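Local coordinates for probable transcriptional regulator PhnF (Escherichia coli, PDB 2FA1), which is probably a GntR/HutC-family transcriptional regulator linked to alkylphosphonate uptake and C-P lyase, represented here by its C-terminal effector-binding (UTRA) domain, at residues Cys63-Tyr68 / Ser145-Arg150; Pro20-Leu25 / Leu51-Arg56; Thr103-Arg108 / Leu127-Leu132; Leu14-His19 / Ser85-Leu90. All coordinates share one frame; numbering follows the deposited sequence. Where two conformers were deposited one is given.

Contact 1 of 4, residues Cys63-Tyr68 / Ser145-Arg150; sequences CLIDHY and SVSLTR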
loop_
_atom_site.group_PDB
_atom_site.type_symbol
_atom_site.label_atom_id
_atom_site.label_comp_id
_atom_site.label_asym_id
_atom_site.label_seq_id
_atom_site.Cartn_x
_atom_site.Cartn_y
_atom_site.Cartn_z
ATOM N N CYS A 63 -5.887 2.892 14.058
ATOM C CA CYS A 63 -6.475 2.558 12.747
ATOM C C CYS A 63 -7.987 2.784 12.821
ATOM O O CYS A 63 -8.672 2.121 13.614
ATOM C CB CYS A 63 -6.237 1.049 12.437
ATOM S SG CYS A 63 -7.024 0.746 10.775
ATOM N N LEU A 64 -8.515 3.713 12.013
ATOM C CA LEU A 64 -9.935 3.991 12.026
ATOM C C LEU A 64 -10.454 3.474 10.670
ATOM O O LEU A 64 -9.806 3.731 9.687
ATOM C CB LEU A 64 -10.081 5.504 11.952
ATOM C CG LEU A 64 -11.509 6.000 11.739
ATOM C CD1 LEU A 64 -12.156 5.802 13.143
ATOM C CD2 LEU A 64 -11.471 7.489 11.300
ATOM N N ILE A 65 -11.585 2.759 10.635
ATOM C CA ILE A 65 -12.133 2.322 9.311
ATOM C C ILE A 65 -13.619 2.678 9.280
ATOM O O ILE A 65 -14.343 2.395 10.243
ATOM C CB ILE A 65 -11.989 0.812 9.170
ATOM C CG1 ILE A 65 -10.533 0.351 9.438
ATOM C CG2 ILE A 65 -12.420 0.304 7.736
ATOM C CD1 ILE A 65 -10.276 -1.164 9.307
ATOM N N ASP A 66 -14.053 3.251 8.154
ATOM C CA ASP A 66 -15.454 3.500 7.873
ATOM C C ASP A 66 -15.887 2.441 6.901
ATOM O O ASP A 66 -15.251 2.330 5.857
ATOM C CB ASP A 66 -15.629 4.903 7.335
ATOM C CG ASP A 66 -15.548 5.929 8.476
ATOM O OD1 ASP A 66 -16.417 5.952 9.351
ATOM O OD2 ASP A 66 -14.575 6.694 8.503
ATOM N N HIS A 67 -16.904 1.671 7.227
ATOM C CA HIS A 67 -17.338 0.558 6.337
ATOM C C HIS A 67 -18.797 0.919 5.886
ATOM O O HIS A 67 -19.624 1.258 6.714
ATOM C CB HIS A 67 -17.546 -0.676 7.181
ATOM C CG HIS A 67 -16.330 -1.119 7.898
ATOM N ND1 HIS A 67 -15.486 -2.099 7.427
ATOM C CD2 HIS A 67 -15.904 -0.791 9.128
ATOM C CE1 HIS A 67 -14.518 -2.290 8.327
ATOM N NE2 HIS A 67 -14.753 -1.520 9.368
ATOM N N TYR A 68 -19.099 0.771 4.579
ATOM C CA TYR A 68 -20.398 1.294 4.109
ATOM C C TYR A 68 -20.949 0.081 3.299
ATOM O O TYR A 68 -20.229 -0.489 2.397
ATOM C CB TYR A 68 -20.180 2.407 3.112
ATOM C CG TYR A 68 -19.557 3.635 3.737
ATOM C CD1 TYR A 68 -20.310 4.512 4.452
ATOM C CD2 TYR A 68 -18.173 3.866 3.584
ATOM C CE1 TYR A 68 -19.731 5.632 5.025
ATOM C CE2 TYR A 68 -17.575 5.043 4.167
ATOM C CZ TYR A 68 -18.379 5.885 4.881
ATOM O OH TYR A 68 -17.783 7.025 5.481
ATOM N N SER A 145 -14.833 0.264 1.990
ATOM C CA SER A 145 -14.282 0.634 3.312
ATOM C C SER A 145 -13.141 1.593 3.097
ATOM O O SER A 145 -12.409 1.491 2.101
ATOM C CB SER A 145 -13.832 -0.572 4.074
ATOM O OG SER A 145 -12.664 -1.117 3.580
ATOM N N VAL A 146 -12.955 2.495 4.058
ATOM C CA VAL A 146 -11.883 3.456 3.950
ATOM C C VAL A 146 -11.174 3.413 5.304
ATOM O O VAL A 146 -11.810 3.789 6.310
ATOM C CB VAL A 146 -12.473 4.863 3.803
ATOM C CG1 VAL A 146 -11.306 6.009 3.684
ATOM C CG2 VAL A 146 -13.527 4.947 2.626
ATOM N N SER A 147 -9.925 2.972 5.284
ATOM C CA SER A 147 -9.111 2.822 6.495
ATOM C C SER A 147 -8.174 4.011 6.558
ATOM O O SER A 147 -7.541 4.370 5.547
ATOM C CB SER A 147 -8.237 1.565 6.283
ATOM O OG SER A 147 -7.500 1.291 7.420
ATOM N N LEU A 148 -7.995 4.589 7.743
ATOM C CA LEU A 148 -6.997 5.670 7.920
ATOM C C LEU A 148 -6.153 5.217 9.109
ATOM O O LEU A 148 -6.688 4.885 10.167
ATOM C CB LEU A 148 -7.669 7.018 8.300
ATOM C CG LEU A 148 -8.629 7.558 7.248
ATOM C CD1 LEU A 148 -9.206 8.759 7.935
ATOM C CD2 LEU A 148 -7.791 7.909 6.111
ATOM N N THR A 149 -4.846 5.019 8.847
ATOM C CA THR A 149 -3.925 4.487 9.828
ATOM C C THR A 149 -2.736 5.374 10.028
ATOM O O THR A 149 -2.100 5.803 9.099
ATOM C CB THR A 149 -3.283 3.163 9.413
ATOM O OG1 THR A 149 -2.749 3.267 8.062
ATOM C CG2 THR A 149 -4.216 1.982 9.466
ATOM N N ARG A 150 -2.379 5.578 11.286
ATOM C CA ARG A 150 -1.231 6.438 11.577
ATOM C C ARG A 150 0.017 5.788 10.960
ATOM O O ARG A 150 0.409 4.647 11.270
ATOM C CB ARG A 150 -1.035 6.437 13.144
ATOM C CG ARG A 150 -1.993 7.452 13.843
ATOM C CD ARG A 150 -1.615 7.441 15.369
ATOM N NE ARG A 150 -0.235 7.936 15.605
ATOM C CZ ARG A 150 0.163 8.455 16.777
ATOM N NH1 ARG A 150 -0.691 8.700 17.779
ATOM N NH2 ARG A 150 1.433 8.907 16.917
HETATM O O HOH W 1 -12.176 6.515 7.298
#

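Contact 2 of 4, residues Pro20-Leu25 / Leu51-Arg56; sequences PTSEKL and LRTLRR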
loop_
_atom_site.group_PDB
_atom_site.type_symbol
_atom_site.label_atom_id
_atom_site.label_comp_id
_atom_site.label_asym_id
_atom_site.label_seq_id
_atom_site.Cartn_x
_atom_site.Cartn_y
_atom_site.Cartn_z
ATOM N N PRO A 20 -8.980 -8.066 15.069
ATOM C CA PRO A 20 -9.728 -8.777 16.145
ATOM C C PRO A 20 -9.932 -8.054 17.477
ATOM O O PRO A 20 -10.824 -8.446 18.239
ATOM C CB PRO A 20 -8.950 -10.115 16.330
ATOM C CG PRO A 20 -8.182 -10.243 15.078
ATOM C CD PRO A 20 -7.880 -8.879 14.538
ATOM N N THR A 21 -9.175 -6.964 17.731
ATOM C CA THR A 21 -9.406 -6.096 18.870
ATOM C C THR A 21 -10.080 -4.773 18.488
ATOM O O THR A 21 -10.177 -3.880 19.337
ATOM C CB THR A 21 -8.055 -5.626 19.513
ATOM O OG1 THR A 21 -7.342 -4.826 18.546
ATOM C CG2 THR A 21 -7.301 -6.790 19.942
ATOM N N SER A 22 -10.576 -4.664 17.269
ATOM C CA SER A 22 -11.235 -3.385 16.853
ATOM C C SER A 22 -12.536 -3.234 17.608
ATOM O O SER A 22 -13.156 -4.244 17.999
ATOM C CB SER A 22 -11.456 -3.262 15.375
ATOM O OG SER A 22 -12.556 -4.015 14.985
ATOM N N GLU A 23 -12.855 -1.979 17.929
ATOM C CA GLU A 23 -14.146 -1.653 18.579
ATOM C C GLU A 23 -15.051 -0.928 17.639
ATOM O O GLU A 23 -14.602 -0.099 16.862
ATOM C CB GLU A 23 -13.890 -0.748 19.742
ATOM C CG GLU A 23 -13.102 -1.400 20.829
ATOM C CD GLU A 23 -13.933 -2.343 21.675
ATOM O OE1 GLU A 23 -15.193 -2.272 21.675
ATOM O OE2 GLU A 23 -13.282 -3.134 22.371
ATOM N N LYS A 24 -16.346 -1.172 17.750
ATOM C CA LYS A 24 -17.347 -0.349 17.003
ATOM C C LYS A 24 -17.471 0.987 17.632
ATOM O O LYS A 24 -17.799 1.081 18.853
ATOM C CB LYS A 24 -18.722 -1.083 16.990
ATOM C CG LYS A 24 -19.675 -0.306 16.040
ATOM C CD LYS A 24 -21.054 -1.056 15.906
ATOM C CE LYS A 24 -21.875 -1.043 17.218
ATOM N NZ LYS A 24 -23.253 -1.646 16.948
ATOM N N LEU A 25 -17.401 2.011 16.801
ATOM C CA LEU A 25 -17.679 3.385 17.210
ATOM C C LEU A 25 -19.097 3.767 16.837
ATOM O O LEU A 25 -19.738 4.483 17.591
ATOM C CB LEU A 25 -16.739 4.348 16.471
ATOM C CG LEU A 25 -15.386 4.615 17.271
ATOM C CD1 LEU A 25 -14.791 3.533 17.948
ATOM C CD2 LEU A 25 -14.491 5.547 16.385
ATOM N N LEU A 51 -20.797 1.534 9.368
ATOM C CA LEU A 51 -20.176 1.092 10.641
ATOM C C LEU A 51 -18.830 1.767 10.691
ATOM O O LEU A 51 -18.094 1.717 9.687
ATOM C CB LEU A 51 -19.934 -0.416 10.587
ATOM C CG LEU A 51 -20.966 -1.108 11.453
ATOM C CD1 LEU A 51 -22.298 -0.978 10.660
ATOM C CD2 LEU A 51 -20.662 -2.546 11.673
ATOM N N ARG A 52 -18.450 2.286 11.872
ATOM C CA ARG A 52 -17.090 2.804 11.996
ATOM C C ARG A 52 -16.393 2.002 13.081
ATOM O O ARG A 52 -16.985 1.744 14.172
ATOM C CB ARG A 52 -17.193 4.265 12.365
ATOM C CG ARG A 52 -15.737 4.894 12.650
ATOM C CD ARG A 52 -15.966 6.337 13.081
ATOM N NE ARG A 52 -16.449 7.110 11.895
ATOM C CZ ARG A 52 -17.260 8.176 11.913
ATOM N NH1 ARG A 52 -17.795 8.681 13.056
ATOM N NH2 ARG A 52 -17.598 8.743 10.741
ATOM N N THR A 53 -15.153 1.594 12.842
ATOM C CA THR A 53 -14.419 0.810 13.882
ATOM C C THR A 53 -13.111 1.525 14.140
ATOM O O THR A 53 -12.611 2.316 13.331
ATOM C CB THR A 53 -14.091 -0.624 13.404
ATOM O OG1 THR A 53 -13.320 -0.602 12.173
ATOM C CG2 THR A 53 -15.460 -1.453 13.047
ATOM N N LEU A 54 -12.545 1.185 15.323
ATOM C CA LEU A 54 -11.226 1.790 15.624
ATOM C C LEU A 54 -10.408 0.760 16.421
ATOM O O LEU A 54 -10.944 0.075 17.317
ATOM C CB LEU A 54 -11.493 2.937 16.556
ATOM C CG LEU A 54 -10.272 3.804 16.932
ATOM C CD1 LEU A 54 -9.689 4.517 15.803
ATOM C CD2 LEU A 54 -10.631 4.720 18.058
ATOM N N ARG A 55 -9.119 0.741 16.092
ATOM C CA ARG A 55 -8.155 -0.143 16.861
ATOM C C ARG A 55 -7.340 0.862 17.713
ATOM O O ARG A 55 -6.795 1.895 17.149
ATOM C CB ARG A 55 -7.303 -0.898 15.860
ATOM C CG ARG A 55 -6.157 -1.593 16.651
ATOM C CD ARG A 55 -5.151 -2.327 15.723
ATOM N NE ARG A 55 -4.116 -2.982 16.548
ATOM C CZ ARG A 55 -3.060 -3.603 16.026
ATOM N NH1 ARG A 55 -2.891 -3.614 14.716
ATOM N NH2 ARG A 55 -2.177 -4.188 16.807
ATOM N N ARG A 56 -7.157 0.531 19.012
ATOM C CA ARG A 56 -6.319 1.370 19.887
ATOM C C ARG A 56 -5.362 0.409 20.549
ATOM O O ARG A 56 -5.665 -0.799 20.690
ATOM C CB ARG A 56 -7.132 1.960 20.996
ATOM C CG ARG A 56 -8.120 3.043 20.534
ATOM C CD ARG A 56 -8.889 3.697 21.811
ATOM N NE ARG A 56 -9.720 4.810 21.337
ATOM C CZ ARG A 56 -9.346 6.077 21.157
ATOM N NH1 ARG A 56 -8.133 6.540 21.544
ATOM N NH2 ARG A 56 -10.238 6.922 20.606
HETATM O O HOH W 2 -8.704 -1.803 20.039
HETATM O O HOH W 3 -4.978 -3.409 19.076
#

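Contact 3 of 4, residues Thr103-Arg108 / Leu127-Leu132; sequences TRISAR and LCVRTL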
loop_
_atom_site.group_PDB
_atom_site.type_symbol
_atom_site.label_atom_id
_atom_site.label_comp_id
_atom_site.label_asym_id
_atom_site.label_seq_id
_atom_site.Cartn_x
_atom_site.Cartn_y
_atom_site.Cartn_z
ATOM N N THR A 103 -8.320 -2.319 -4.609
ATOM C CA THR A 103 -7.692 -1.663 -3.436
ATOM C C THR A 103 -7.056 -0.385 -3.989
ATOM O O THR A 103 -6.485 -0.418 -5.122
ATOM C CB THR A 103 -6.612 -2.534 -2.772
ATOM O OG1 THR A 103 -7.136 -3.820 -2.385
ATOM C CG2 THR A 103 -6.037 -1.837 -1.491
ATOM N N ARG A 104 -7.185 0.737 -3.241
ATOM C CA ARG A 104 -6.425 1.961 -3.589
ATOM C C ARG A 104 -5.658 2.359 -2.322
ATOM O O ARG A 104 -6.290 2.454 -1.274
ATOM C CB ARG A 104 -7.286 3.062 -4.030
ATOM C CG ARG A 104 -7.838 2.813 -5.471
ATOM C CD ARG A 104 -8.476 4.157 -5.988
ATOM N NE ARG A 104 -8.533 4.080 -7.428
ATOM C CZ ARG A 104 -7.757 4.761 -8.289
ATOM N NH1 ARG A 104 -6.839 5.658 -7.906
ATOM N NH2 ARG A 104 -7.941 4.528 -9.578
ATOM N N ILE A 105 -4.346 2.629 -2.420
ATOM C CA ILE A 105 -3.558 3.010 -1.256
ATOM C C ILE A 105 -2.972 4.405 -1.504
ATOM O O ILE A 105 -2.375 4.665 -2.548
ATOM C CB ILE A 105 -2.424 2.022 -1.065
ATOM C CG1 ILE A 105 -3.076 0.650 -0.900
ATOM C CG2 ILE A 105 -1.627 2.351 0.272
ATOM C CD1 ILE A 105 -2.069 -0.363 -1.037
ATOM N N SER A 106 -3.272 5.334 -0.594
ATOM C CA SER A 106 -2.623 6.646 -0.700
ATOM C C SER A 106 -2.044 7.082 0.637
ATOM O O SER A 106 -2.280 6.466 1.649
ATOM C CB SER A 106 -3.672 7.659 -1.112
ATOM O OG SER A 106 -4.753 7.716 -0.195
ATOM N N ALA A 107 -1.390 8.248 0.625
ATOM C CA ALA A 107 -0.880 8.780 1.936
ATOM C C ALA A 107 -1.171 10.241 1.915
ATOM O O ALA A 107 -1.037 10.919 0.889
ATOM C CB ALA A 107 0.583 8.543 2.177
ATOM N N ARG A 108 -1.544 10.730 3.064
ATOM C CA ARG A 108 -1.755 12.176 3.174
ATOM C C ARG A 108 -1.572 12.682 4.565
ATOM O O ARG A 108 -1.235 11.927 5.470
ATOM C CB ARG A 108 -3.098 12.516 2.591
ATOM C CG ARG A 108 -4.265 11.915 3.383
ATOM C CD ARG A 108 -5.486 12.739 2.977
ATOM N NE ARG A 108 -6.746 12.288 3.602
ATOM C CZ ARG A 108 -7.480 11.262 3.180
ATOM N NH1 ARG A 108 -8.636 10.947 3.767
ATOM N NH2 ARG A 108 -7.061 10.543 2.168
ATOM N N LEU A 127 -1.806 6.652 6.330
ATOM C CA LEU A 127 -1.973 5.771 5.161
ATOM C C LEU A 127 -3.469 5.628 5.001
ATOM O O LEU A 127 -4.211 5.410 6.018
ATOM C CB LEU A 127 -1.384 4.387 5.412
ATOM C CG LEU A 127 0.122 4.269 5.153
ATOM C CD1 LEU A 127 0.881 3.110 5.935
ATOM C CD2 LEU A 127 0.341 4.229 3.644
ATOM N N CYS A 128 -3.968 5.776 3.768
ATOM C CA CYS A 128 -5.375 5.638 3.532
ATOM C C CYS A 128 -5.577 4.446 2.587
ATOM O O CYS A 128 -4.969 4.433 1.494
ATOM C CB CYS A 128 -5.909 6.890 2.935
ATOM S SG CYS A 128 -7.657 6.765 2.311
ATOM N N VAL A 129 -6.344 3.427 3.023
ATOM C CA VAL A 129 -6.500 2.197 2.209
ATOM C C VAL A 129 -8.000 2.095 1.931
ATOM O O VAL A 129 -8.839 2.050 2.878
ATOM C CB VAL A 129 -5.984 0.905 2.872
ATOM C CG1 VAL A 129 -6.241 -0.263 1.963
ATOM C CG2 VAL A 129 -4.482 1.001 3.132
ATOM N N ARG A 130 -8.361 2.026 0.653
ATOM C CA ARG A 130 -9.820 2.077 0.320
ATOM C C ARG A 130 -10.054 0.827 -0.487
ATOM O O ARG A 130 -9.229 0.440 -1.372
ATOM C CB ARG A 130 -10.188 3.288 -0.521
ATOM C CG ARG A 130 -9.958 4.663 0.204
ATOM C CD ARG A 130 -10.545 5.803 -0.491
ATOM N NE ARG A 130 -9.747 6.141 -1.646
ATOM C CZ ARG A 130 -10.219 6.395 -2.873
ATOM N NH1 ARG A 130 -11.507 6.385 -3.148
ATOM N NH2 ARG A 130 -9.355 6.736 -3.833
ATOM N N THR A 131 -11.104 0.087 -0.121
ATOM C CA THR A 131 -11.300 -1.221 -0.750
ATOM C C THR A 131 -12.752 -1.427 -1.147
ATOM O O THR A 131 -13.607 -0.962 -0.494
ATOM C CB THR A 131 -10.834 -2.383 0.154
ATOM O OG1 THR A 131 -11.685 -2.553 1.289
ATOM C CG2 THR A 131 -9.409 -2.172 0.762
ATOM N N LEU A 132 -13.002 -2.139 -2.257
ATOM C CA LEU A 132 -14.320 -2.603 -2.678
ATOM C C LEU A 132 -14.328 -4.119 -2.559
ATOM O O LEU A 132 -13.368 -4.843 -3.009
ATOM C CB LEU A 132 -14.558 -2.274 -4.169
ATOM C CG LEU A 132 -15.029 -0.858 -4.350
ATOM C CD1 LEU A 132 -15.258 -0.669 -5.868
ATOM C CD2 LEU A 132 -16.325 -0.579 -3.584
HETATM O O HOH W 4 -6.589 5.653 -1.107
#

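Contact 4 of 4, residues Leu14-His19 / Ser85-Leu90; sequences LDQGSH and SLHDFL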
loop_
_atom_site.group_PDB
_atom_site.type_symbol
_atom_site.label_atom_id
_atom_site.label_comp_id
_atom_site.label_asym_id
_atom_site.label_seq_id
_atom_site.Cartn_x
_atom_site.Cartn_y
_atom_site.Cartn_z
ATOM N N LEU A 14 -4.014 -7.685 2.734
ATOM C CA LEU A 14 -5.123 -8.476 2.204
ATOM C C LEU A 14 -6.084 -9.007 3.273
ATOM O O LEU A 14 -7.131 -9.556 2.899
ATOM C CB LEU A 14 -4.617 -9.610 1.293
ATOM C CG LEU A 14 -3.657 -9.170 0.190
ATOM C CD1 LEU A 14 -2.756 -10.357 -0.209
ATOM C CD2 LEU A 14 -4.462 -8.561 -0.997
ATOM N N ASP A 15 -5.755 -8.811 4.560
ATOM C CA ASP A 15 -6.703 -9.052 5.676
ATOM C C ASP A 15 -7.929 -8.208 5.423
ATOM O O ASP A 15 -7.816 -7.027 5.136
ATOM C CB ASP A 15 -6.141 -8.723 7.062
ATOM C CG ASP A 15 -5.327 -9.875 7.674
ATOM O OD1 ASP A 15 -4.435 -9.591 8.503
ATOM O OD2 ASP A 15 -5.578 -11.056 7.353
ATOM N N GLN A 16 -9.097 -8.856 5.514
ATOM C CA GLN A 16 -10.413 -8.270 5.272
ATOM C C GLN A 16 -11.007 -7.654 6.540
ATOM O O GLN A 16 -10.859 -8.209 7.631
ATOM C CB GLN A 16 -11.362 -9.351 4.729
ATOM C CG GLN A 16 -11.140 -9.836 3.286
ATOM C CD GLN A 16 -11.424 -8.751 2.234
ATOM O OE1 GLN A 16 -10.691 -7.732 2.137
ATOM N NE2 GLN A 16 -12.470 -8.956 1.448
ATOM N N GLY A 17 -11.646 -6.486 6.397
ATOM C CA GLY A 17 -12.439 -5.883 7.478
ATOM C C GLY A 17 -11.618 -5.127 8.502
ATOM O O GLY A 17 -10.882 -4.186 8.152
ATOM N N SER A 18 -11.729 -5.531 9.768
ATOM C CA SER A 18 -11.181 -4.757 10.904
ATOM C C SER A 18 -10.334 -5.697 11.782
ATOM O O SER A 18 -10.483 -6.881 11.660
ATOM C CB SER A 18 -12.335 -4.122 11.724
ATOM O OG SER A 18 -13.130 -5.099 12.443
ATOM N N HIS A 19 -9.426 -5.181 12.639
ATOM C CA HIS A 19 -8.580 -6.077 13.521
ATOM C C HIS A 19 -9.394 -6.844 14.607
ATOM O O HIS A 19 -10.360 -6.306 15.106
ATOM C CB HIS A 19 -7.588 -5.157 14.254
ATOM C CG HIS A 19 -6.516 -5.885 14.995
ATOM N ND1 HIS A 19 -6.579 -6.128 16.350
ATOM C CD2 HIS A 19 -5.337 -6.400 14.573
ATOM C CE1 HIS A 19 -5.490 -6.762 16.730
ATOM N NE2 HIS A 19 -4.739 -6.972 15.668
ATOM N N SER A 85 -13.246 -8.726 14.781
ATOM C CA SER A 85 -13.117 -8.655 13.395
ATOM C C SER A 85 -14.548 -8.503 12.835
ATOM O O SER A 85 -15.336 -9.462 12.944
ATOM C CB SER A 85 -12.524 -9.925 12.812
ATOM O OG SER A 85 -12.528 -9.862 11.396
ATOM N N LEU A 86 -14.832 -7.386 12.158
ATOM C CA LEU A 86 -16.193 -7.213 11.533
ATOM C C LEU A 86 -16.423 -8.247 10.412
ATOM O O LEU A 86 -17.559 -8.788 10.272
ATOM C CB LEU A 86 -16.329 -5.781 10.952
ATOM C CG LEU A 86 -17.645 -5.513 10.219
ATOM C CD1 LEU A 86 -18.843 -5.758 11.112
ATOM C CD2 LEU A 86 -17.652 -4.011 9.785
ATOM N N HIS A 87 -15.408 -8.599 9.593
ATOM C CA HIS A 87 -15.683 -9.591 8.542
ATOM C C HIS A 87 -15.915 -10.999 9.119
ATOM O O HIS A 87 -16.828 -11.704 8.665
ATOM C CB HIS A 87 -14.659 -9.491 7.434
ATOM C CG HIS A 87 -14.821 -8.241 6.598
ATOM N ND1 HIS A 87 -14.162 -8.056 5.398
ATOM C CD2 HIS A 87 -15.606 -7.148 6.764
ATOM C CE1 HIS A 87 -14.520 -6.889 4.878
ATOM N NE2 HIS A 87 -15.394 -6.320 5.685
ATOM N N ASP A 88 -15.194 -11.339 10.201
ATOM C CA ASP A 88 -15.425 -12.621 10.863
ATOM C C ASP A 88 -16.847 -12.624 11.480
ATOM O O ASP A 88 -17.541 -13.626 11.397
ATOM C CB ASP A 88 -14.365 -12.919 11.920
ATOM C CG ASP A 88 -12.968 -13.167 11.337
ATOM O OD1 ASP A 88 -12.821 -13.416 10.130
ATOM O OD2 ASP A 88 -12.008 -13.099 12.146
ATOM N N PHE A 89 -17.263 -11.529 12.096
ATOM C CA PHE A 89 -18.607 -11.441 12.664
ATOM C C PHE A 89 -19.647 -11.628 11.565
ATOM O O PHE A 89 -20.556 -12.430 11.709
ATOM C CB PHE A 89 -18.800 -10.059 13.263
ATOM C CG PHE A 89 -20.197 -9.849 13.840
ATOM C CD1 PHE A 89 -20.567 -10.436 15.022
ATOM C CD2 PHE A 89 -21.118 -9.078 13.145
ATOM C CE1 PHE A 89 -21.859 -10.262 15.506
ATOM C CE2 PHE A 89 -22.405 -8.869 13.665
ATOM C CZ PHE A 89 -22.729 -9.460 14.841
ATOM N N LEU A 90 -19.520 -10.882 10.471
ATOM C CA LEU A 90 -20.504 -11.024 9.365
ATOM C C LEU A 90 -20.553 -12.487 8.851
ATOM O O LEU A 90 -21.663 -13.054 8.622
ATOM C CB LEU A 90 -20.074 -10.113 8.257
ATOM C CG LEU A 90 -20.969 -10.140 7.002
ATOM C CD1 LEU A 90 -22.442 -9.788 7.316
ATOM C CD2 LEU A 90 -20.430 -9.255 5.815
#

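Contact 1 of 4, residues Cys63-Tyr68 / Ser145-Arg150
At the middle of the six-stranded antiparallel sheet of the UTRA domain, strand 63-68 runs beside strand 145-150, and the two faces of this ladder illustrate two kinds of packing. Four backbone bonds hold the pair: Leu64 and Leu148 bond reciprocally, each N to the other's O at 2.8 Å, with the donors nearly along the C=O axes; two residues on, Asp66 and Val146 also bond both ways, but Asp66 N stands above the carbonyl plane of Val146. The face carrying Cys63, Ile65, His67, Ser145, Ser147 and Thr149 is buried and tight. There Cys63 SG, anti to its backbone N (chi1 180°), reaches across to lie 3.3 Å from Thr149 CG2 and 3.4 Å from Ser147 OG. Beside it Ile65 CG1 lies alongside the same Ser147 OG, and Ile65 CG2 sits over the rim of the His67 ring, whose ND1 bonds to Glu143. On the reverse face Leu64 CD2 and Leu148 CD1 are looser, 4.3 Å apart, with helix 113-118 over them. Farther along, this face becomes partly exposed: Val146 CG2 meets the Tyr68 ring at its edge, and Asp66 OD1 bonds to His50. A water gives one proton to Asp66 OD2, at 2.7 Å, and another to Val146 O, at 2.9 Å.

Contact 2 of 4, residues Pro20-Leu25 / Leu51-Arg56
Arg52 sets off with CG anti to its backbone N (chi1 175°) and bends only at chi3 (-69°), so its CH2 groups cross Leu25 obliquely before the guanidinium turns aside to a salt bridge with Asp66. Leu25 lies across this chain and across the base of Leu54: its CD2 touches Arg52 CD at 3.7 Å and its CD1 touches Leu54 CB at 3.6 Å. Ser22 OG occupies the crowded position between backbone N and carbonyl carbon (chi1 78°), bringing it near Thr53 CB, and is hydrogen-bonded to Gly84 O. Glu23 N meets Leu54 O at 2.9 Å in an almost straight bond, although the donor stands above the carbonyl plane; the return bond, Leu54 N to Glu23 O, lies in plane. Leu25 N then bonds to Arg52 O at 2.7 Å. Ahead of the strand, direct bonds give way to water. One water accepts from Arg55 NE at 2.7 Å, in the guanidinium plane, donates to Arg56 O and bonds Thr21 OG1, which is also bonded to His19 ND1; another links Thr21 O to Arg56 N. After this water-bridged segment, strand 23-31 pairs antiparallel with strand 47-57 as an outermost strand, within this chain, of the UTRA-domain sheet.

Contact 3 of 4, residues Thr103-Arg108 / Leu127-Leu132
Thr103 opens the antiparallel ladder between strands 98-109 and 125-135 by laying its CG2 obliquely on Val129 CG1, 3.8 Å away, while its OG1 bonds to His160 of the second subunit. At Arg104 the backbone pairs with Arg130 in both directions, Arg104 N to Arg130 O measuring 2.8 Å. Their side chains lie side by side and point the same way; Arg130 NH2 comes within 3.5 Å of Arg104 CD, with the guanidinium planes 42° apart. Ile105, on the reverse face with Thr103, rests CG2 loosely beside both Leu127 CD2 and Val129 CG2, and packs on Ile105 of the second subunit. Ser106 makes the second reciprocal backbone pair, with Cys128. Its OG, in the crowded position between N and carbonyl carbon (chi1 58°), lies 3.4 Å from Cys128 CB and bonds to a water at 2.9 Å; the same water accepts from Arg130 NE at 3.2 Å, in the guanidinium plane. Beyond Ala107, Arg108 arches back over the sheet until NH2 is 3.8 Å from Cys128 SG, its charge paired with Glu114. Strand 98-109 continues the sheet into the second subunit, and there Arg104 and Arg130 both form salt bridges with Glu155 of that chain. Its carboxylate probably offsets the repulsion between Arg104 NE and Arg130 NH2, only 4.5 Å apart, making the paired positive charges compatible with a dimer interface.

Contact 4 of 4, residues Leu14-His19 / Ser85-Leu90
Gly17 sets its CA over the centre of the imidazole face of His87, 3.3 Å from the ring centroid and just 1° off the normal, a CH-pi contact. Gly17 N also hangs over that face, 3.1 Å from His87 ND1, but the angle is too poor for a hydrogen bond. Gln16 approaches differently: its CB stands at the ring edge, 3.2 Å from His87 ND1. A step along the chain, Ser18 OG accepts Leu86 N at 2.9 Å, so the first turn of the helix has one of its backbone N-H groups taken up by a side chain from the loop. This is the N-terminus of helix 86-94, and Ser85 is its N-cap: Ser85 OG, anti to its own backbone N, takes the N-H of Asp88 at 3.3 Å. The loop 14-19, between strands 9-12 and 23-31 of the UTRA domain, thus crosses the start of this helix. Gly17 has positive phi (81°), which glycine adopts readily, and with no side chain its CA can come this close to the ring. In the next shell Glu143 bonds His87 NE2 and so fixes the ring's outer end. The amide of Gln16, bent back at chi2 (-67°), is held by Arg100 NE on its oxygen and by Asn133 OD1 and Leu98 O on its nitrogen. Behind Ser18, its OG is also bonded to Ser22 OG, while Leu86 packs on Leu51, His67 and Leu78.

In the fold
Contacts 2, 1 and 3 follow one another across a single sheet. His67 N probably bonds to Leu51 O at 2.7 Å, joining contacts 1 and 2, and Ser147 N probably bonds to Val129 O at 2.8 Å, joining contacts 1 and 3. Contacts 2 and 3 lie on opposite sides of the chain's centre, their own centres about 18 Å apart, so contact 1 bridges them. Contact 4 sets a loop and helix against the sheet: Ile65 CD1 lies 3.3 Å from Gly17 O, and His67 CG lies 3.7 Å from Leu86 CD2. Thr53 OG1, 3.7 Å from Ser18 CB, joins contacts 2 and 4. Glu143 OE1 is a common polar partner of contacts 1 and 4.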